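Local atomic coordinates of regulator of nonsense transcripts 2 (Homo sapiens, PDB entry 4CEM), a protein that acts as a factor of nonsense-mediated mRNA decay, the pathway that removes transcripts with premature stop codons, and carries three MIF4G domains. Residues S11-H22 / F218-E226; G205-S213 / A301-P309. All blocks are in the same frame, centred on the assembly; numbering follows the deposited sequence.

Contact 1 (S11-H22 / F218-E226)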
loop_
_atom_site.group_PDB
_atom_site.type_symbol
_atom_site.label_atom_id
_atom_site.label_comp_id
_atom_site.label_asym_id
_atom_site.label_seq_id
_atom_site.Cartn_x
_atom_site.Cartn_y
_atom_site.Cartn_z
ATOM N N SER A 11 2.575 -21.754 -6.080
ATOM C CA SER A 11 1.333 -21.379 -6.751
ATOM C C SER A 11 0.114 -21.650 -5.879
ATOM O O SER A 11 -0.799 -20.833 -5.806
ATOM C CB SER A 11 1.190 -22.103 -8.088
ATOM O OG SER A 11 2.159 -21.657 -9.023
ATOM N N ILE A 12 0.095 -22.789 -5.208
ATOM C CA ILE A 12 -0.983 -23.074 -4.268
ATOM C C ILE A 12 -1.013 -22.031 -3.156
ATOM O O ILE A 12 -2.080 -21.590 -2.760
ATOM C CB ILE A 12 -0.868 -24.498 -3.690
ATOM C CG1 ILE A 12 -1.381 -25.507 -4.714
ATOM C CG2 ILE A 12 -1.662 -24.642 -2.402
ATOM C CD1 ILE A 12 -1.018 -26.932 -4.375
ATOM N N GLN A 13 0.154 -21.623 -2.669
ATOM C CA GLN A 13 0.218 -20.579 -1.645
ATOM C C GLN A 13 -0.331 -19.254 -2.158
ATOM O O GLN A 13 -1.175 -18.647 -1.508
ATOM C CB GLN A 13 1.651 -20.383 -1.116
ATOM C CG GLN A 13 1.972 -21.216 0.116
ATOM C CD GLN A 13 1.144 -20.815 1.328
ATOM O OE1 GLN A 13 1.110 -19.641 1.710
ATOM N NE2 GLN A 13 0.469 -21.793 1.939
ATOM N N LEU A 14 0.147 -18.809 -3.312
ATOM C CA LEU A 14 -0.357 -17.582 -3.916
ATOM C C LEU A 14 -1.886 -17.645 -3.966
ATOM O O LEU A 14 -2.576 -16.818 -3.369
ATOM C CB LEU A 14 0.234 -17.407 -5.318
ATOM C CG LEU A 14 0.024 -16.070 -6.036
ATOM C CD1 LEU A 14 0.845 -14.959 -5.389
ATOM C CD2 LEU A 14 0.366 -16.200 -7.520
ATOM N N HIS A 15 -2.393 -18.677 -4.634
ATOM C CA HIS A 15 -3.822 -18.974 -4.739
ATOM C C HIS A 15 -4.571 -19.001 -3.414
ATOM O O HIS A 15 -5.699 -18.536 -3.328
ATOM C CB HIS A 15 -3.957 -20.295 -5.494
ATOM C CG HIS A 15 -5.357 -20.852 -5.557
ATOM N ND1 HIS A 15 -6.250 -20.472 -6.491
ATOM C CD2 HIS A 15 -5.977 -21.826 -4.799
ATOM C CE1 HIS A 15 -7.388 -21.156 -6.321
ATOM N NE2 HIS A 15 -7.221 -21.984 -5.285
ATOM N N GLN A 16 -3.956 -19.523 -2.366
ATOM C CA GLN A 16 -4.594 -19.574 -1.052
ATOM C C GLN A 16 -4.692 -18.187 -0.412
ATOM O O GLN A 16 -5.704 -17.850 0.205
ATOM C CB GLN A 16 -3.797 -20.489 -0.138
ATOM C CG GLN A 16 -4.373 -20.663 1.254
ATOM C CD GLN A 16 -3.613 -21.712 2.039
ATOM O OE1 GLN A 16 -2.393 -21.851 1.896
ATOM N NE2 GLN A 16 -4.328 -22.467 2.864
ATOM N N GLU A 17 -3.630 -17.401 -0.554
ATOM C CA GLU A 17 -3.590 -16.052 -0.015
ATOM C C GLU A 17 -4.567 -15.146 -0.735
ATOM O O GLU A 17 -5.240 -14.327 -0.111
ATOM C CB GLU A 17 -2.174 -15.468 -0.110
ATOM C CG GLU A 17 -1.299 -15.852 1.076
ATOM C CD GLU A 17 0.184 -15.811 0.770
ATOM O OE1 GLU A 17 0.619 -14.955 -0.037
ATOM O OE2 GLU A 17 0.910 -16.647 1.348
ATOM N N ALA A 18 -4.628 -15.298 -2.051
ATOM C CA ALA A 18 -5.572 -14.571 -2.876
ATOM C C ALA A 18 -6.986 -14.734 -2.327
ATOM O O ALA A 18 -7.698 -13.752 -2.125
ATOM C CB ALA A 18 -5.492 -15.079 -4.303
ATOM N N TRP A 19 -7.377 -15.972 -2.049
ATOM C CA TRP A 19 -8.739 -16.224 -1.601
ATOM C C TRP A 19 -9.005 -15.738 -0.197
ATOM O O TRP A 19 -10.068 -15.180 0.067
ATOM C CB TRP A 19 -9.115 -17.697 -1.788
ATOM C CG TRP A 19 -9.502 -17.978 -3.210
ATOM C CD1 TRP A 19 -8.728 -18.552 -4.214
ATOM C CD2 TRP A 19 -10.766 -17.646 -3.854
ATOM N NE1 TRP A 19 -9.414 -18.610 -5.389
ATOM C CE2 TRP A 19 -10.646 -18.080 -5.241
ATOM C CE3 TRP A 19 -11.946 -17.059 -3.435
ATOM C CZ2 TRP A 19 -11.687 -17.931 -6.148
ATOM C CZ3 TRP A 19 -12.980 -16.908 -4.357
ATOM C CH2 TRP A 19 -12.855 -17.342 -5.679
ATOM N N GLU A 20 -8.053 -15.941 0.707
ATOM C CA GLU A 20 -8.157 -15.416 2.075
ATOM C C GLU A 20 -8.358 -13.906 2.040
ATOM O O GLU A 20 -9.278 -13.371 2.662
ATOM C CB GLU A 20 -6.902 -15.748 2.887
ATOM C CG GLU A 20 -6.877 -17.177 3.412
ATOM C CD GLU A 20 -5.483 -17.667 3.802
ATOM O OE1 GLU A 20 -4.481 -16.950 3.557
ATOM O OE2 GLU A 20 -5.392 -18.793 4.349
ATOM N N ARG A 21 -7.497 -13.237 1.284
ATOM C CA ARG A 21 -7.608 -11.806 1.065
ATOM C C ARG A 21 -9.000 -11.449 0.541
ATOM O O ARG A 21 -9.645 -10.537 1.047
ATOM C CB ARG A 21 -6.521 -11.337 0.084
ATOM C CG ARG A 21 -6.356 -9.830 0.009
ATOM C CD ARG A 21 -5.010 -9.413 -0.562
ATOM N NE ARG A 21 -4.953 -9.562 -2.019
ATOM C CZ ARG A 21 -4.399 -10.587 -2.674
ATOM N NH1 ARG A 21 -3.819 -11.594 -2.021
ATOM N NH2 ARG A 21 -4.417 -10.605 -4.005
ATOM N N HIS A 22 -9.470 -12.191 -0.451
ATOM C CA HIS A 22 -10.725 -11.864 -1.103
ATOM C C HIS A 22 -11.887 -12.072 -0.181
ATOM O O HIS A 22 -12.747 -11.201 -0.033
ATOM C CB HIS A 22 -10.887 -12.709 -2.362
ATOM C CG HIS A 22 -12.215 -12.539 -3.046
ATOM N ND1 HIS A 22 -12.480 -11.511 -3.863
ATOM C CD2 HIS A 22 -13.358 -13.323 -3.016
ATOM C CE1 HIS A 22 -13.737 -11.617 -4.325
ATOM N NE2 HIS A 22 -14.273 -12.729 -3.808
ATOM N N PHE A 218 -1.636 -24.643 -13.650
ATOM C CA PHE A 218 -2.069 -25.545 -12.575
ATOM C C PHE A 218 -3.584 -25.645 -12.425
ATOM O O PHE A 218 -4.088 -26.300 -11.505
ATOM C CB PHE A 218 -1.429 -25.110 -11.266
ATOM C CG PHE A 218 0.070 -25.111 -11.305
ATOM C CD1 PHE A 218 0.783 -26.316 -11.267
ATOM C CD2 PHE A 218 0.783 -23.921 -11.382
ATOM C CE1 PHE A 218 2.177 -26.328 -11.294
ATOM C CE2 PHE A 218 2.175 -23.926 -11.408
ATOM C CZ PHE A 218 2.872 -25.135 -11.368
ATOM N N ASN A 219 -4.304 -25.012 -13.348
ATOM C CA ASN A 219 -5.769 -25.044 -13.377
ATOM C C ASN A 219 -6.383 -24.641 -12.041
ATOM O O ASN A 219 -7.316 -25.266 -11.529
ATOM C CB ASN A 219 -6.248 -26.415 -13.847
ATOM C CG ASN A 219 -5.792 -26.722 -15.260
ATOM O OD1 ASN A 219 -6.284 -26.132 -16.221
ATOM N ND2 ASN A 219 -4.842 -27.631 -15.391
ATOM N N LEU A 220 -5.825 -23.572 -11.490
ATOM C CA LEU A 220 -6.329 -22.942 -10.300
ATOM C C LEU A 220 -7.161 -21.731 -10.709
ATOM O O LEU A 220 -6.728 -20.920 -11.527
ATOM C CB LEU A 220 -5.165 -22.483 -9.438
ATOM C CG LEU A 220 -4.205 -23.588 -8.994
ATOM C CD1 LEU A 220 -2.938 -22.964 -8.399
ATOM C CD2 LEU A 220 -4.881 -24.551 -8.016
ATOM N N SER A 221 -8.345 -21.612 -10.121
ATOM C CA SER A 221 -9.246 -20.498 -10.370
ATOM C C SER A 221 -9.087 -19.406 -9.318
ATOM O O SER A 221 -9.454 -19.592 -8.166
ATOM C CB SER A 221 -10.680 -21.008 -10.360
ATOM O OG SER A 221 -11.556 -19.985 -9.955
ATOM N N PHE A 222 -8.572 -18.254 -9.729
ATOM C CA PHE A 222 -8.307 -17.134 -8.805
ATOM C C PHE A 222 -9.533 -16.243 -8.583
ATOM O O PHE A 222 -10.420 -16.208 -9.428
ATOM C CB PHE A 222 -7.135 -16.299 -9.333
ATOM C CG PHE A 222 -5.799 -16.893 -9.027
ATOM C CD1 PHE A 222 -5.290 -17.916 -9.809
ATOM C CD2 PHE A 222 -5.059 -16.449 -7.930
ATOM C CE1 PHE A 222 -4.056 -18.474 -9.522
ATOM C CE2 PHE A 222 -3.826 -17.003 -7.641
ATOM C CZ PHE A 222 -3.324 -18.020 -8.437
ATOM N N PRO A 223 -9.560 -15.486 -7.462
ATOM C CA PRO A 223 -10.767 -14.758 -7.087
ATOM C C PRO A 223 -11.167 -13.728 -8.126
ATOM O O PRO A 223 -10.317 -13.125 -8.750
ATOM C CB PRO A 223 -10.377 -14.050 -5.774
ATOM C CG PRO A 223 -9.054 -14.588 -5.379
ATOM C CD PRO A 223 -8.413 -15.062 -6.643
ATOM N N PRO A 224 -12.465 -13.504 -8.293
ATOM C CA PRO A 224 -12.886 -12.500 -9.259
ATOM C C PRO A 224 -12.754 -11.081 -8.694
ATOM O O PRO A 224 -12.822 -10.895 -7.475
ATOM C CB PRO A 224 -14.358 -12.852 -9.484
ATOM C CG PRO A 224 -14.806 -13.412 -8.170
ATOM C CD PRO A 224 -13.590 -13.994 -7.478
ATOM N N SER A 225 -12.566 -10.097 -9.571
ATOM C CA SER A 225 -12.646 -8.688 -9.175
ATOM C C SER A 225 -14.111 -8.275 -9.150
ATOM O O SER A 225 -14.744 -8.193 -10.202
ATOM C CB SER A 225 -11.884 -7.789 -10.150
ATOM O OG SER A 225 -12.172 -6.422 -9.889
ATOM N N GLU A 226 -14.643 -8.024 -7.955
ATOM C CA GLU A 226 -16.065 -7.696 -7.787
ATOM C C GLU A 226 -16.331 -6.512 -6.855
ATOM O O GLU A 226 -17.478 -6.269 -6.486
ATOM C CB GLU A 226 -16.810 -8.896 -7.205
ATOM C CG GLU A 226 -16.599 -10.205 -7.936
ATOM C CD GLU A 226 -17.481 -11.304 -7.384
ATOM O OE1 GLU A 226 -17.584 -11.401 -6.132
ATOM O OE2 GLU A 226 -18.067 -12.056 -8.208
#
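H15 and W19 meet F222 and P223 where the chain that leaves helix 209-218 at F218, turns at N219 (positive phi) and runs extended from L220 passes alongside helix 11-22 in the same direction. CA atoms come nearest at S11 with F218, H15 with F222 (6.3 Å) and W19 with P223, one turn apart on the helix but unevenly spaced along the loop. The one hydrogen bond across the interface runs from W19 NE1 to S221 O (2.9 Å, 147° at the hydrogen), lying in the indole plane and in the carbonyl plane. The indole also offers a face, and P223 CG sits 3.8 Å from the centroid of its five-membered ring. With CG of W19 anti to its carbonyl carbon (chi1 -80°), the ring can serve proline and carbonyl together; an alanine here would probably leave S221 O without this donor and open a gap beside P223. H15 points its edge at the face of F222, planes at 88°, while L220 covers one side of the imidazole and W19 CD1 the other. Deeper in, F222 CD2 packs 3.9 Å from A18 CB. P223 CB and P224 CD both lie over the H22 ring, and beyond them E226 forms a salt bridge with K26. Through these CH-pi contacts the prolines hold the linker between helices 209-218 and 230-259 on helix 6-33, in the all-helical fold of stacked hairpins known for MIF4G domains.

Contact 2 (G205-S213 / A301-P309); sequences GLVPRKVKS and ADLLDENMP
R209 and K212 close on D305 in a salt-bridge network at the surface of the helical MIF4G domain, where the start of helix 209-218 meets the Schellman motif that ends helix 283-303. R209 approaches D305 side-on with two nitrogens, both directed to one oxygen: NE lies 2.7 Å from OD1, nearly in line with its C-O bond, and NH2 reaches the same OD1 from above the carboxylate plane. The guanidinium and carboxylate planes stand 85° apart, so this is not the coplanar pairing in which two nitrogens meet two oxygens. K212 NZ takes the other oxygen, D305 OD2, at 2.9 Å; the two basic groups together would probably stabilise the carboxylate's negative charge. A bend at chi3 (-63°) turns the R209 guanidinium so that NH1 also meets N307 OD1 at 2.9 Å in the guanidinium plane, while NH2 adds a weak bond to D305 O.

The backbones join as well. R209 N donates to D302 O at 2.9 Å, and D305 N, within the Schellman turn, reaches that oxygen from the opposite face of its carbonyl plane. P208, the N-cap residue of helix 209-218, presses its CA against D302 O and L303 O in CH...O contacts, and the D302 carboxylate lies beside the first turn, with a weak bond from K210 N to OD2. Below the charges the interface becomes apolar, with C196 of helix 189-204 touching both L206 and L303. P208 CG rests 4.2 Å from L303 CD2, and L206 CD2 meets L304 CD2 at 3.4 Å.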
loop_
_atom_site.group_PDB
_atom_site.type_symbol
_atom_site.label_atom_id
_atom_site.label_comp_id
_atom_site.label_asym_id
_atom_site.label_seq_id
_atom_site.Cartn_x
_atom_site.Cartn_y
_atom_site.Cartn_z
ATOM N N GLY A 205 -7.545 -3.071 -10.804
ATOM C CA GLY A 205 -7.912 -4.188 -11.682
ATOM C C GLY A 205 -6.731 -5.053 -12.110
ATOM O O GLY A 205 -6.805 -5.745 -13.112
ATOM N N LEU A 206 -5.637 -5.037 -11.359
ATOM C CA LEU A 206 -4.462 -5.795 -11.753
ATOM C C LEU A 206 -4.722 -7.293 -11.772
ATOM O O LEU A 206 -5.429 -7.823 -10.920
ATOM C CB LEU A 206 -3.297 -5.521 -10.809
ATOM C CG LEU A 206 -2.708 -4.103 -10.792
ATOM C CD1 LEU A 206 -1.333 -4.177 -10.142
ATOM C CD2 LEU A 206 -2.600 -3.467 -12.171
ATOM N N VAL A 207 -4.165 -7.963 -12.773
ATOM C CA VAL A 207 -4.058 -9.409 -12.779
ATOM C C VAL A 207 -2.638 -9.733 -13.225
ATOM O O VAL A 207 -2.377 -9.811 -14.420
ATOM C CB VAL A 207 -5.072 -10.069 -13.732
ATOM C CG1 VAL A 207 -5.020 -11.586 -13.578
ATOM C CG2 VAL A 207 -6.475 -9.549 -13.459
ATOM N N PRO A 208 -1.709 -9.894 -12.266
ATOM C CA PRO A 208 -0.288 -10.097 -12.578
ATOM C C PRO A 208 0.020 -11.330 -13.419
ATOM O O PRO A 208 -0.753 -12.295 -13.441
ATOM C CB PRO A 208 0.360 -10.273 -11.201
ATOM C CG PRO A 208 -0.589 -9.665 -10.233
ATOM C CD PRO A 208 -1.955 -9.849 -10.814
ATOM N N ARG A 209 1.184 -11.301 -14.064
ATOM C CA ARG A 209 1.650 -12.408 -14.893
ATOM C C ARG A 209 1.796 -13.705 -14.094
ATOM O O ARG A 209 1.411 -14.763 -14.584
ATOM C CB ARG A 209 2.970 -12.041 -15.573
ATOM C CG ARG A 209 3.404 -13.002 -16.680
ATOM C CD ARG A 209 4.308 -12.330 -17.716
ATOM N NE ARG A 209 3.624 -11.245 -18.433
ATOM C CZ ARG A 209 4.165 -10.520 -19.416
ATOM N NH1 ARG A 209 5.407 -10.751 -19.825
ATOM N NH2 ARG A 209 3.456 -9.558 -19.997
ATOM N N LYS A 210 2.324 -13.630 -12.870
ATOM C CA LYS A 210 2.424 -14.820 -12.009
ATOM C C LYS A 210 1.060 -15.493 -11.818
ATOM O O LYS A 210 0.939 -16.716 -11.926
ATOM C CB LYS A 210 2.976 -14.478 -10.619
ATOM C CG LYS A 210 4.396 -13.941 -10.585
ATOM C CD LYS A 210 5.034 -14.147 -9.213
ATOM C CE LYS A 210 6.461 -13.616 -9.171
ATOM N NZ LYS A 210 7.274 -14.254 -8.095
ATOM N N VAL A 211 0.043 -14.693 -11.511
ATOM C CA VAL A 211 -1.295 -15.224 -11.272
ATOM C C VAL A 211 -1.836 -15.854 -12.547
ATOM O O VAL A 211 -2.375 -16.966 -12.515
ATOM C CB VAL A 211 -2.283 -14.134 -10.792
ATOM C CG1 VAL A 211 -3.701 -14.694 -10.697
ATOM C CG2 VAL A 211 -1.836 -13.535 -9.459
ATOM N N LYS A 212 -1.681 -15.150 -13.670
ATOM C CA LYS A 212 -2.139 -15.675 -14.948
ATOM C C LYS A 212 -1.447 -16.991 -15.236
ATOM O O LYS A 212 -2.095 -17.995 -15.542
ATOM C CB LYS A 212 -1.875 -14.685 -16.075
ATOM C CG LYS A 212 -2.812 -13.490 -16.069
ATOM C CD LYS A 212 -2.711 -12.752 -17.388
ATOM C CE LYS A 212 -3.542 -11.480 -17.411
ATOM N NZ LYS A 212 -3.508 -10.874 -18.773
ATOM N N SER A 213 -0.127 -16.976 -15.106
ATOM C CA SER A 213 0.678 -18.160 -15.337
ATOM C C SER A 213 0.304 -19.315 -14.407
ATOM O O SER A 213 0.200 -20.460 -14.842
ATOM C CB SER A 213 2.153 -17.813 -15.181
ATOM O OG SER A 213 2.546 -16.920 -16.205
ATOM N N ALA A 301 6.643 -4.942 -13.702
ATOM C CA ALA A 301 6.216 -5.379 -15.032
ATOM C C ALA A 301 5.294 -6.586 -14.899
ATOM O O ALA A 301 4.301 -6.715 -15.607
ATOM C CB ALA A 301 7.429 -5.735 -15.881
ATOM N N ASP A 302 5.647 -7.472 -13.978
ATOM C CA ASP A 302 4.844 -8.641 -13.708
ATOM C C ASP A 302 3.464 -8.255 -13.185
ATOM O O ASP A 302 2.443 -8.654 -13.754
ATOM C CB ASP A 302 5.535 -9.537 -12.697
ATOM C CG ASP A 302 4.728 -10.761 -12.398
ATOM O OD1 ASP A 302 3.705 -10.634 -11.686
ATOM O OD2 ASP A 302 5.106 -11.842 -12.893
ATOM N N LEU A 303 3.448 -7.487 -12.098
ATOM C CA LEU A 303 2.203 -7.028 -11.487
ATOM C C LEU A 303 1.306 -6.358 -12.540
ATOM O O LEU A 303 0.102 -6.590 -12.577
ATOM C CB LEU A 303 2.506 -6.084 -10.314
ATOM C CG LEU A 303 3.064 -6.718 -9.022
ATOM C CD1 LEU A 303 4.028 -5.794 -8.295
ATOM C CD2 LEU A 303 1.953 -7.158 -8.070
ATOM N N LEU A 304 1.900 -5.556 -13.416
ATOM C CA LEU A 304 1.139 -4.916 -14.480
ATOM C C LEU A 304 1.025 -5.768 -15.759
ATOM O O LEU A 304 0.394 -5.339 -16.722
ATOM C CB LEU A 304 1.745 -3.552 -14.800
ATOM C CG LEU A 304 1.862 -2.602 -13.608
ATOM C CD1 LEU A 304 2.482 -1.270 -14.011
ATOM C CD2 LEU A 304 0.500 -2.387 -12.971
ATOM N N ASP A 305 1.614 -6.969 -15.756
ATOM C CA ASP A 305 1.607 -7.888 -16.910
ATOM C C ASP A 305 2.232 -7.285 -18.180
ATOM O O ASP A 305 1.836 -7.621 -19.297
ATOM C CB ASP A 305 0.185 -8.397 -17.199
ATOM C CG ASP A 305 0.152 -9.538 -18.236
ATOM O OD1 ASP A 305 1.126 -10.330 -18.316
ATOM O OD2 ASP A 305 -0.860 -9.630 -18.974
ATOM N N GLU A 306 3.226 -6.417 -17.997
ATOM C CA GLU A 306 3.938 -5.787 -19.104
ATOM C C GLU A 306 5.242 -6.525 -19.377
ATOM O O GLU A 306 5.819 -7.139 -18.473
ATOM C CB GLU A 306 4.226 -4.321 -18.773
ATOM C CG GLU A 306 2.988 -3.437 -18.744
ATOM C CD GLU A 306 2.387 -3.212 -20.120
ATOM O OE1 GLU A 306 2.990 -3.635 -21.131
ATOM O OE2 GLU A 306 1.305 -2.600 -20.203
ATOM N N ASN A 307 5.695 -6.486 -20.627
ATOM C CA ASN A 307 7.011 -7.027 -20.975
ATOM C C ASN A 307 8.093 -6.027 -20.582
ATOM O O ASN A 307 7.839 -4.822 -20.503
ATOM C CB ASN A 307 7.113 -7.353 -22.475
ATOM C CG ASN A 307 6.557 -8.725 -22.821
ATOM O OD1 ASN A 307 6.784 -9.701 -22.103
ATOM N ND2 ASN A 307 5.840 -8.810 -23.940
HETATM N N MSE A 308 9.295 -6.533 -20.329
HETATM C CA MSE A 308 10.446 -5.673 -20.076
HETATM C C MSE A 308 11.009 -5.225 -21.394
HETATM O O MSE A 308 11.044 -6.011 -22.345
HETATM C CB MSE A 308 11.543 -6.443 -19.356
HETATM C CG MSE A 308 12.360 -5.537 -18.433
HETATM SE SE MSE A 308 11.366 -5.237 -16.759
HETATM C CE MSE A 308 11.084 -7.167 -16.480
ATOM N N PRO A 309 11.464 -3.961 -21.484
ATOM C CA PRO A 309 12.214 -3.599 -22.685
ATOM C C PRO A 309 13.508 -4.397 -22.763
ATOM O O PRO A 309 13.998 -4.886 -21.738
ATOM C CB PRO A 309 12.508 -2.112 -22.482
ATOM C CG PRO A 309 12.421 -1.913 -21.007
ATOM C CD PRO A 309 11.293 -2.802 -20.592
#

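In the fold
From the N terminus, helix 6-33 first offers one side of its 11-22 turns, which waits nearly two hundred residues for its partner; contact 1 closes that long loop when the chain leaves helix 209-218. Contact 2 starts inside this loop, at the turn after helix 189-204, and is completed beyond it, at the end of helix 283-303. The segments therefore alternate along the sequence and the two closures cross instead of nesting. The centres of contact 1 and contact 2 lie about 15 Å apart. The two touch where V211 of contact 2 packs against L14 and F222 of contact 1. Helix 209-218 is thus the shared element, tying the N-terminal helix to the C-terminal end of the modelled chain.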